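Local atomic coordinates of peptidoglycan D,D-transpeptidase MrdA (Pseudomonas aeruginosa, PDB entry 7KIS), a protein that probably cross-links the peptidoglycan of the cell wall as a serine D,D-transpeptidase, and is bound here by the diazabicyclooctane inhibitor WCK 5153. Residues Gln62-Thr67 against Thr239-Gly244; Ala269-Gln274 against Asn316-Gly321; Phe419-Gly424 against Gln456-Gln461. All blocks are in the same frame, centred on the assembly; numbering follows the deposited sequence.

Interaction 1: residues Gln62-Thr67 against Thr239-Gly244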
loop_
_atom_site.group_PDB
_atom_site.type_symbol
_atom_site.label_atom_id
_atom_site.label_comp_id
_atom_site.label_asym_id
_atom_site.label_seq_id
_atom_site.Cartn_x
_atom_site.Cartn_y
_atom_site.Cartn_z
ATOM N N GLN A 62 11.874 45.509 -5.281
ATOM C CA GLN A 62 10.594 44.820 -5.295
ATOM C C GLN A 62 10.829 43.321 -5.440
ATOM O O GLN A 62 11.607 42.914 -6.319
ATOM C CB GLN A 62 9.714 45.335 -6.436
ATOM C CG GLN A 62 8.360 44.660 -6.556
ATOM C CD GLN A 62 8.212 43.895 -7.853
ATOM O OE1 GLN A 62 8.161 44.485 -8.932
ATOM N NE2 GLN A 62 8.142 42.572 -7.755
ATOM N N PRO A 63 10.189 42.491 -4.620
ATOM C CA PRO A 63 10.488 41.055 -4.633
ATOM C C PRO A 63 9.864 40.330 -5.816
ATOM O O PRO A 63 8.836 40.738 -6.362
ATOM C CB PRO A 63 9.881 40.564 -3.314
ATOM C CG PRO A 63 8.747 41.496 -3.064
ATOM C CD PRO A 63 9.163 42.836 -3.621
ATOM N N ILE A 64 10.506 39.233 -6.203
ATOM C CA ILE A 64 10.080 38.409 -7.330
ATOM C C ILE A 64 9.836 37.005 -6.823
ATOM O O ILE A 64 10.703 36.435 -6.153
ATOM C CB ILE A 64 11.126 38.385 -8.463
ATOM C CG1 ILE A 64 11.477 39.798 -8.923
ATOM C CG2 ILE A 64 10.634 37.543 -9.630
ATOM C CD1 ILE A 64 12.888 39.906 -9.450
ATOM N N PRO A 65 8.691 36.389 -7.116
ATOM C CA PRO A 65 8.401 35.052 -6.591
ATOM C C PRO A 65 9.143 33.990 -7.383
ATOM O O PRO A 65 9.467 34.200 -8.561
ATOM C CB PRO A 65 6.882 34.928 -6.770
ATOM C CG PRO A 65 6.578 35.814 -7.927
ATOM C CD PRO A 65 7.536 36.971 -7.825
ATOM N N PRO A 66 9.434 32.840 -6.780
ATOM C CA PRO A 66 10.081 31.753 -7.515
ATOM C C PRO A 66 9.064 30.869 -8.223
ATOM O O PRO A 66 7.884 30.821 -7.871
ATOM C CB PRO A 66 10.804 30.978 -6.407
ATOM C CG PRO A 66 9.906 31.145 -5.216
ATOM C CD PRO A 66 9.173 32.467 -5.378
ATOM N N THR A 67 9.544 30.163 -9.242
ATOM C CA THR A 67 8.704 29.239 -9.990
ATOM C C THR A 67 8.701 27.875 -9.313
ATOM O O THR A 67 9.745 27.381 -8.879
ATOM C CB THR A 67 9.191 29.102 -11.433
ATOM O OG1 THR A 67 10.309 28.206 -11.478
ATOM C CG2 THR A 67 9.615 30.457 -11.983
ATOM N N THR A 239 18.674 40.319 -8.376
ATOM C CA THR A 239 18.914 39.026 -7.749
ATOM C C THR A 239 17.903 38.026 -8.296
ATOM O O THR A 239 16.691 38.203 -8.128
ATOM C CB THR A 239 18.805 39.136 -6.230
ATOM O OG1 THR A 239 19.956 39.818 -5.716
ATOM C CG2 THR A 239 18.720 37.754 -5.596
ATOM N N ASP A 240 18.396 36.988 -8.964
ATOM C CA ASP A 240 17.347 36.202 -9.597
ATOM C C ASP A 240 16.878 35.085 -8.669
ATOM O O ASP A 240 17.697 34.451 -7.996
ATOM C CB ASP A 240 17.843 35.609 -10.911
ATOM C CG ASP A 240 17.623 36.542 -12.084
ATOM O OD1 ASP A 240 16.452 36.784 -12.441
ATOM O OD2 ASP A 240 18.619 37.055 -12.634
ATOM N N PRO A 241 15.570 34.829 -8.624
ATOM C CA PRO A 241 15.059 33.774 -7.743
ATOM C C PRO A 241 15.480 32.398 -8.233
ATOM O O PRO A 241 15.456 32.109 -9.431
ATOM C CB PRO A 241 13.538 33.954 -7.818
ATOM C CG PRO A 241 13.312 34.584 -9.156
ATOM C CD PRO A 241 14.498 35.476 -9.402
ATOM N N ILE A 242 15.867 31.546 -7.290
ATOM C CA ILE A 242 16.244 30.176 -7.621
ATOM C C ILE A 242 14.967 29.352 -7.700
ATOM O O ILE A 242 14.239 29.248 -6.701
ATOM C CB ILE A 242 17.235 29.593 -6.602
ATOM C CG1 ILE A 242 18.318 30.621 -6.267
ATOM C CG2 ILE A 242 17.887 28.335 -7.149
ATOM C CD1 ILE A 242 18.993 30.392 -4.919
ATOM N N PRO A 243 14.647 28.770 -8.857
ATOM C CA PRO A 243 13.389 28.033 -8.997
ATOM C C PRO A 243 13.345 26.821 -8.079
ATOM O O PRO A 243 14.373 26.294 -7.646
ATOM C CB PRO A 243 13.383 27.615 -10.477
ATOM C CG PRO A 243 14.809 27.654 -10.899
ATOM C CD PRO A 243 15.432 28.770 -10.104
ATOM N N GLY A 244 12.124 26.393 -7.770
ATOM C CA GLY A 244 11.955 25.264 -6.877
ATOM C C GLY A 244 12.587 24.006 -7.438
ATOM O O GLY A 244 12.754 23.849 -8.649
#

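Interaction 2: residues Ala269-Gln274 against Asn316-Gly321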
loop_
_atom_site.group_PDB
_atom_site.type_symbol
_atom_site.label_atom_id
_atom_site.label_comp_id
_atom_site.label_asym_id
_atom_site.label_seq_id
_atom_site.Cartn_x
_atom_site.Cartn_y
_atom_site.Cartn_z
ATOM N N ALA A 269 -8.549 0.757 -3.801
ATOM C CA ALA A 269 -7.179 1.243 -3.840
ATOM C C ALA A 269 -6.258 0.169 -4.408
ATOM O O ALA A 269 -6.463 -1.026 -4.184
ATOM C CB ALA A 269 -6.701 1.661 -2.444
ATOM N N ILE A 270 -5.242 0.614 -5.149
ATOM C CA ILE A 270 -4.231 -0.264 -5.733
ATOM C C ILE A 270 -2.863 0.377 -5.531
ATOM O O ILE A 270 -2.679 1.560 -5.834
ATOM C CB ILE A 270 -4.481 -0.522 -7.232
ATOM C CG1 ILE A 270 -5.792 -1.280 -7.441
ATOM C CG2 ILE A 270 -3.325 -1.294 -7.846
ATOM C CD1 ILE A 270 -6.169 -1.433 -8.896
ATOM N N VAL A 271 -1.906 -0.399 -5.026
ATOM C CA VAL A 271 -0.552 0.078 -4.759
ATOM C C VAL A 271 0.433 -0.936 -5.325
ATOM O O VAL A 271 0.395 -2.114 -4.951
ATOM C CB VAL A 271 -0.296 0.294 -3.257
ATOM C CG1 VAL A 271 1.138 0.744 -3.030
ATOM C CG2 VAL A 271 -1.272 1.312 -2.693
ATOM N N ALA A 272 1.310 -0.485 -6.217
ATOM C CA ALA A 272 2.332 -1.334 -6.815
ATOM C C ALA A 272 3.707 -0.857 -6.366
ATOM O O ALA A 272 3.988 0.346 -6.378
ATOM C CB ALA A 272 2.235 -1.317 -8.341
ATOM N N ILE A 273 4.561 -1.801 -5.980
ATOM C CA ILE A 273 5.875 -1.504 -5.424
ATOM C C ILE A 273 6.938 -2.328 -6.144
ATOM O O ILE A 273 6.746 -3.523 -6.392
ATOM C CB ILE A 273 5.924 -1.781 -3.908
ATOM C CG1 ILE A 273 4.928 -0.891 -3.162
ATOM C CG2 ILE A 273 7.340 -1.614 -3.382
ATOM C CD1 ILE A 273 5.233 -0.712 -1.692
ATOM N N GLN A 274 8.057 -1.681 -6.490
ATOM C CA GLN A 274 9.247 -2.399 -6.926
ATOM C C GLN A 274 10.024 -2.803 -5.676
ATOM O O GLN A 274 10.640 -1.948 -5.026
ATOM C CB GLN A 274 10.109 -1.543 -7.857
ATOM C CG GLN A 274 11.225 -2.319 -8.533
ATOM C CD GLN A 274 11.733 -1.648 -9.799
ATOM O OE1 GLN A 274 12.388 -0.606 -9.746
ATOM N NE2 GLN A 274 11.450 -2.259 -10.946
ATOM N N ASN A 316 -8.577 9.433 0.487
ATOM C CA ASN A 316 -7.348 8.771 0.055
ATOM C C ASN A 316 -7.322 7.397 0.713
ATOM O O ASN A 316 -6.797 7.217 1.813
ATOM C CB ASN A 316 -6.123 9.601 0.419
ATOM C CG ASN A 316 -4.890 9.199 -0.370
ATOM O OD1 ASN A 316 -4.692 8.025 -0.682
ATOM N ND2 ASN A 316 -4.051 10.178 -0.698
ATOM N N ARG A 317 -7.907 6.413 0.025
ATOM C CA ARG A 317 -8.044 5.075 0.586
ATOM C C ARG A 317 -6.706 4.377 0.786
ATOM O O ARG A 317 -6.617 3.461 1.610
ATOM C CB ARG A 317 -8.949 4.227 -0.309
ATOM C CG ARG A 317 -10.232 4.933 -0.713
ATOM C CD ARG A 317 -11.170 4.005 -1.467
ATOM N NE ARG A 317 -12.568 4.222 -1.106
ATOM C CZ ARG A 317 -13.307 5.238 -1.541
ATOM N NH1 ARG A 317 -12.784 6.140 -2.359
ATOM N NH2 ARG A 317 -14.571 5.352 -1.159
ATOM N N VAL A 318 -5.665 4.788 0.060
ATOM C CA VAL A 318 -4.353 4.176 0.237
ATOM C C VAL A 318 -3.758 4.566 1.584
ATOM O O VAL A 318 -3.163 3.734 2.280
ATOM C CB VAL A 318 -3.421 4.567 -0.925
ATOM C CG1 VAL A 318 -1.987 4.171 -0.615
ATOM C CG2 VAL A 318 -3.886 3.926 -2.219
ATOM N N LEU A 319 -3.928 5.823 1.985
ATOM C CA LEU A 319 -3.244 6.367 3.153
ATOM C C LEU A 319 -4.109 6.384 4.403
ATOM O O LEU A 319 -3.619 6.063 5.490
ATOM C CB LEU A 319 -2.757 7.788 2.858
ATOM C CG LEU A 319 -1.818 7.911 1.661
ATOM C CD1 LEU A 319 -1.178 9.289 1.610
ATOM C CD2 LEU A 319 -0.758 6.824 1.719
ATOM N N ARG A 320 -5.382 6.755 4.279
ATOM C CA ARG A 320 -6.278 6.848 5.424
ATOM C C ARG A 320 -7.405 5.826 5.369
ATOM O O ARG A 320 -8.328 5.891 6.189
ATOM C CB ARG A 320 -6.846 8.265 5.529
ATOM C CG ARG A 320 -5.771 9.336 5.593
ATOM C CD ARG A 320 -6.351 10.731 5.451
ATOM N NE ARG A 320 -5.304 11.737 5.295
ATOM C CZ ARG A 320 -4.807 12.120 4.122
ATOM N NH1 ARG A 320 -5.263 11.582 2.999
ATOM N NH2 ARG A 320 -3.855 13.042 4.072
ATOM N N GLY A 321 -7.350 4.882 4.433
ATOM C CA GLY A 321 -8.310 3.797 4.410
ATOM C C GLY A 321 -7.793 2.593 5.167
ATOM O O GLY A 321 -6.877 1.907 4.706
#

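Interaction 3: residues Phe419-Gly424 against Gln456-Gln461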
loop_
_atom_site.group_PDB
_atom_site.type_symbol
_atom_site.label_atom_id
_atom_site.label_comp_id
_atom_site.label_asym_id
_atom_site.label_seq_id
_atom_site.Cartn_x
_atom_site.Cartn_y
_atom_site.Cartn_z
ATOM N N PHE A 419 2.087 12.003 2.634
ATOM C CA PHE A 419 1.500 12.929 3.593
ATOM C C PHE A 419 0.222 12.357 4.190
ATOM O O PHE A 419 -0.686 11.942 3.461
ATOM C CB PHE A 419 1.202 14.285 2.957
ATOM C CG PHE A 419 0.542 15.245 3.907
ATOM C CD1 PHE A 419 1.252 15.778 4.969
ATOM C CD2 PHE A 419 -0.796 15.580 3.765
ATOM C CE1 PHE A 419 0.653 16.643 5.860
ATOM C CE2 PHE A 419 -1.404 16.449 4.656
ATOM C CZ PHE A 419 -0.678 16.979 5.706
ATOM N N GLY A 420 0.155 12.337 5.518
ATOM C CA GLY A 420 -1.055 11.927 6.199
ATOM C C GLY A 420 -1.310 10.441 6.181
ATOM O O GLY A 420 -2.470 10.017 6.155
ATOM N N GLU A 421 -0.256 9.630 6.191
ATOM C CA GLU A 421 -0.428 8.185 6.221
ATOM C C GLU A 421 -0.908 7.756 7.601
ATOM O O GLU A 421 -0.276 8.068 8.614
ATOM C CB GLU A 421 0.888 7.492 5.869
ATOM C CG GLU A 421 0.733 6.090 5.299
ATOM C CD GLU A 421 2.038 5.312 5.309
ATOM O OE1 GLU A 421 2.007 4.092 5.577
ATOM O OE2 GLU A 421 3.096 5.924 5.050
ATOM N N ALA A 422 -2.028 7.041 7.639
ATOM C CA ALA A 422 -2.562 6.564 8.905
ATOM C C ALA A 422 -1.674 5.457 9.453
ATOM O O ALA A 422 -1.153 4.629 8.702
ATOM C CB ALA A 422 -3.996 6.062 8.732
ATOM N N ASP A 423 -1.496 5.452 10.775
ATOM C CA ASP A 423 -0.580 4.495 11.379
ATOM C C ASP A 423 -1.079 3.066 11.226
ATOM O O ASP A 423 -0.274 2.151 11.016
ATOM C CB ASP A 423 -0.401 4.815 12.865
ATOM C CG ASP A 423 0.613 5.909 13.112
ATOM O OD1 ASP A 423 1.660 5.914 12.432
ATOM O OD2 ASP A 423 0.369 6.754 14.001
ATOM N N GLY A 424 -2.390 2.863 11.249
ATOM C CA GLY A 424 -2.927 1.525 11.370
ATOM C C GLY A 424 -2.877 1.080 12.818
ATOM O O GLY A 424 -2.475 1.819 13.719
ATOM N N GLN A 456 -5.874 -3.034 12.193
ATOM C CA GLN A 456 -6.107 -2.087 11.115
ATOM C C GLN A 456 -4.855 -1.986 10.258
ATOM O O GLN A 456 -3.739 -1.910 10.782
ATOM C CB GLN A 456 -6.476 -0.705 11.666
ATOM C CG GLN A 456 -7.621 -0.716 12.664
ATOM C CD GLN A 456 -8.843 0.022 12.156
ATOM O OE1 GLN A 456 -9.107 0.057 10.955
ATOM N NE2 GLN A 456 -9.596 0.619 13.071
ATOM N N ALA A 457 -5.044 -1.982 8.941
ATOM C CA ALA A 457 -3.922 -1.931 8.015
ATOM C C ALA A 457 -4.312 -1.114 6.793
ATOM O O ALA A 457 -5.404 -1.293 6.248
ATOM C CB ALA A 457 -3.488 -3.342 7.601
ATOM N N THR A 458 -3.410 -0.215 6.369
ATOM C CA THR A 458 -3.562 0.594 5.170
ATOM C C THR A 458 -3.069 -0.172 3.945
ATOM O O THR A 458 -2.152 -0.993 4.047
ATOM C CB THR A 458 -2.778 1.899 5.304
ATOM O OG1 THR A 458 -1.396 1.608 5.549
ATOM C CG2 THR A 458 -3.326 2.735 6.452
ATOM N N PRO A 459 -3.660 0.083 2.774
ATOM C CA PRO A 459 -3.246 -0.647 1.563
ATOM C C PRO A 459 -1.779 -0.472 1.211
ATOM O O PRO A 459 -1.255 -1.253 0.408
ATOM C CB PRO A 459 -4.157 -0.064 0.474
ATOM C CG PRO A 459 -5.352 0.432 1.214
ATOM C CD PRO A 459 -4.831 0.943 2.525
ATOM N N ILE A 460 -1.097 0.521 1.780
ATOM C CA ILE A 460 0.340 0.643 1.563
ATOM C C ILE A 460 1.102 -0.234 2.551
ATOM O O ILE A 460 2.125 -0.834 2.203
ATOM C CB ILE A 460 0.768 2.121 1.653
ATOM C CG1 ILE A 460 2.294 2.250 1.638
ATOM C CG2 ILE A 460 0.179 2.782 2.891
ATOM C CD1 ILE A 460 2.927 1.844 0.327
ATOM N N GLN A 461 0.617 -0.325 3.794
ATOM C CA GLN A 461 1.186 -1.276 4.745
ATOM C C GLN A 461 1.098 -2.701 4.212
ATOM O O GLN A 461 1.999 -3.516 4.443
ATOM C CB GLN A 461 0.470 -1.164 6.089
ATOM C CG GLN A 461 1.086 -0.160 7.044
ATOM C CD GLN A 461 0.195 0.121 8.236
ATOM O OE1 GLN A 461 -0.967 -0.282 8.263
ATOM N NE2 GLN A 461 0.736 0.815 9.232
#

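Interaction 1: residues Gln62-Thr67 against Thr239-Gly244
Pro241 meets Ile64 with CG and Pro66 with CB, and this meeting forms the apolar half of the contact. Ile64 and Pro241 cross at a slant, with Ile64 CG2 4.0 Å from Pro241 CG. CG2, the branch of Ile64 anti to the backbone N, is the one that does the touching. Next to CG, the CB of Pro241 lies 4.3 Å from Pro66 CB. Pro66 CB also rests near the backbone oxygen Ile242 O, at 3.9 Å. Further along, Thr67 and Pro243 lie side by side and point the same way, with Thr67 OG1 close to Pro243 CB. The short pieces Ile64-Thr67 and Thr239-Gly244 run in similar directions, 26° apart end to end. One backbone bond ties the segments: Gly244 N donates to Thr67 O at 2.8 Å. The backbone of Ile64 is also bonded to Gly220, beside strand 220-221, which pairs with strand 63-64. Pro65, Pro66, Pro241 and Pro243 have no backbone N-H to give, which limits ladder bonding between these segments. The contact therefore rests on proline and isoleucine packing at the protein surface, closed by a single backbone bond.

Interaction 2: residues Ala269-Gln274 against Asn316-Gly321
Val318 reaches from the short helix 317-320 to the side chains of Ala269 and Val271 on strand 268-273. Its side chain branches at CB, and the two methyls divide the work. CG1 stands anti to the backbone N (chi1 169°). From there Val318 CG1 meets Val271 CG2 at 3.6 Å. The other methyl lies beside the backbone N and touches two partners. Val318 CG2 is 3.6 Å from Ala269 CB and 3.7 Å from Val271 CG2. Both methyls of Val318 thus bear on the same methyl of Val271, the branch anti to that residue's carbonyl carbon.

Ala269 CB also meets Arg317 CB, 4.0 Å away. The rest of Arg317 leads away from the strand. Its NE forms a salt bridge with Glu586, and NH1 and NH2 donate to the backbone oxygens of Arg312 and Asp311. The charged end is therefore held well away from the valine packing. The short helix is only weakly bonded, with Arg320 N to Asn316 O at 2.9 Å its sounder turn bond.

Ala269 and Val271 face the helix because side chains alternate along a strand. Between them Ile270 points away and packs on Ala259 and Leu263 of helix 253-263, while Val271 also touches Ile460 and Ala463 of helix 459-470. All five touching residues are buried. Strand 268-273 pairs antiparallel with strands 280-286 and 579-585. The arrangement is that of the transpeptidase domain of penicillin-binding proteins, where a five-stranded antiparallel sheet carries helices on its two faces.

Interaction 3: residues Phe419-Gly424 against Gln456-Gln461
Gln461 OE1, which lies 4.1 Å from Gly424 CA across the contact, is gripped by Thr458. Thr458 N donates to Gln461 OE1 at 3.1 Å, with an N-H...O angle of 166° and the donor tilted 31° from the carbonyl plane. Thr458 OG1 adds a weak bond. The first torsion of Thr458 (chi1 58°) sets OG1 between its backbone N and carbonyl carbon. In this position Thr458 OG1 accepts from Gln461 N at 3.3 Å, the capping bond. The amide nitrogen Gln461 NE2 turns to the segment 419-424 and points at Asp423 O. That bond is modelled too short for its length to be trusted. NE2 also donates to Gln412 O.

Thr458 CG2 packs 4.1 Å from Ala422 CB. Glu421 and Ile460 cross at about a right angle, and Ile460 CG2 lies 3.5 Å from Glu421 OE1. The carboxylate itself is bound by the backbone N-H groups of Val414 and Ala415. Gly424 brings its CA to 3.6 Å from Gln456 O. Together Thr458, at the N-cap, and Gln461 form a capping box at the start of helix 459-470, and the loop 419-424 lies against it.

How the interactions relate
From the N terminus, interaction 1 comes first and closes a long loop of 171 residues that includes most of the dimerisation domain. Interaction 2 then closes a loop of 41 residues, and interaction 3 one of 31, both in the transpeptidase domain. The three follow in series, so none nests in or crosses another. Interaction 1 stands apart, its centre about 36 Å from that of interaction 2. Interactions 2 and 3 have centres about 8 Å apart and touch. Leu319 O probably accepts a hydrogen bond from Ala422 N, and Pro459 packs on backbone oxygens of 316-321. Helix 317-320 thus lies between strand 268-273 and loop 419-424.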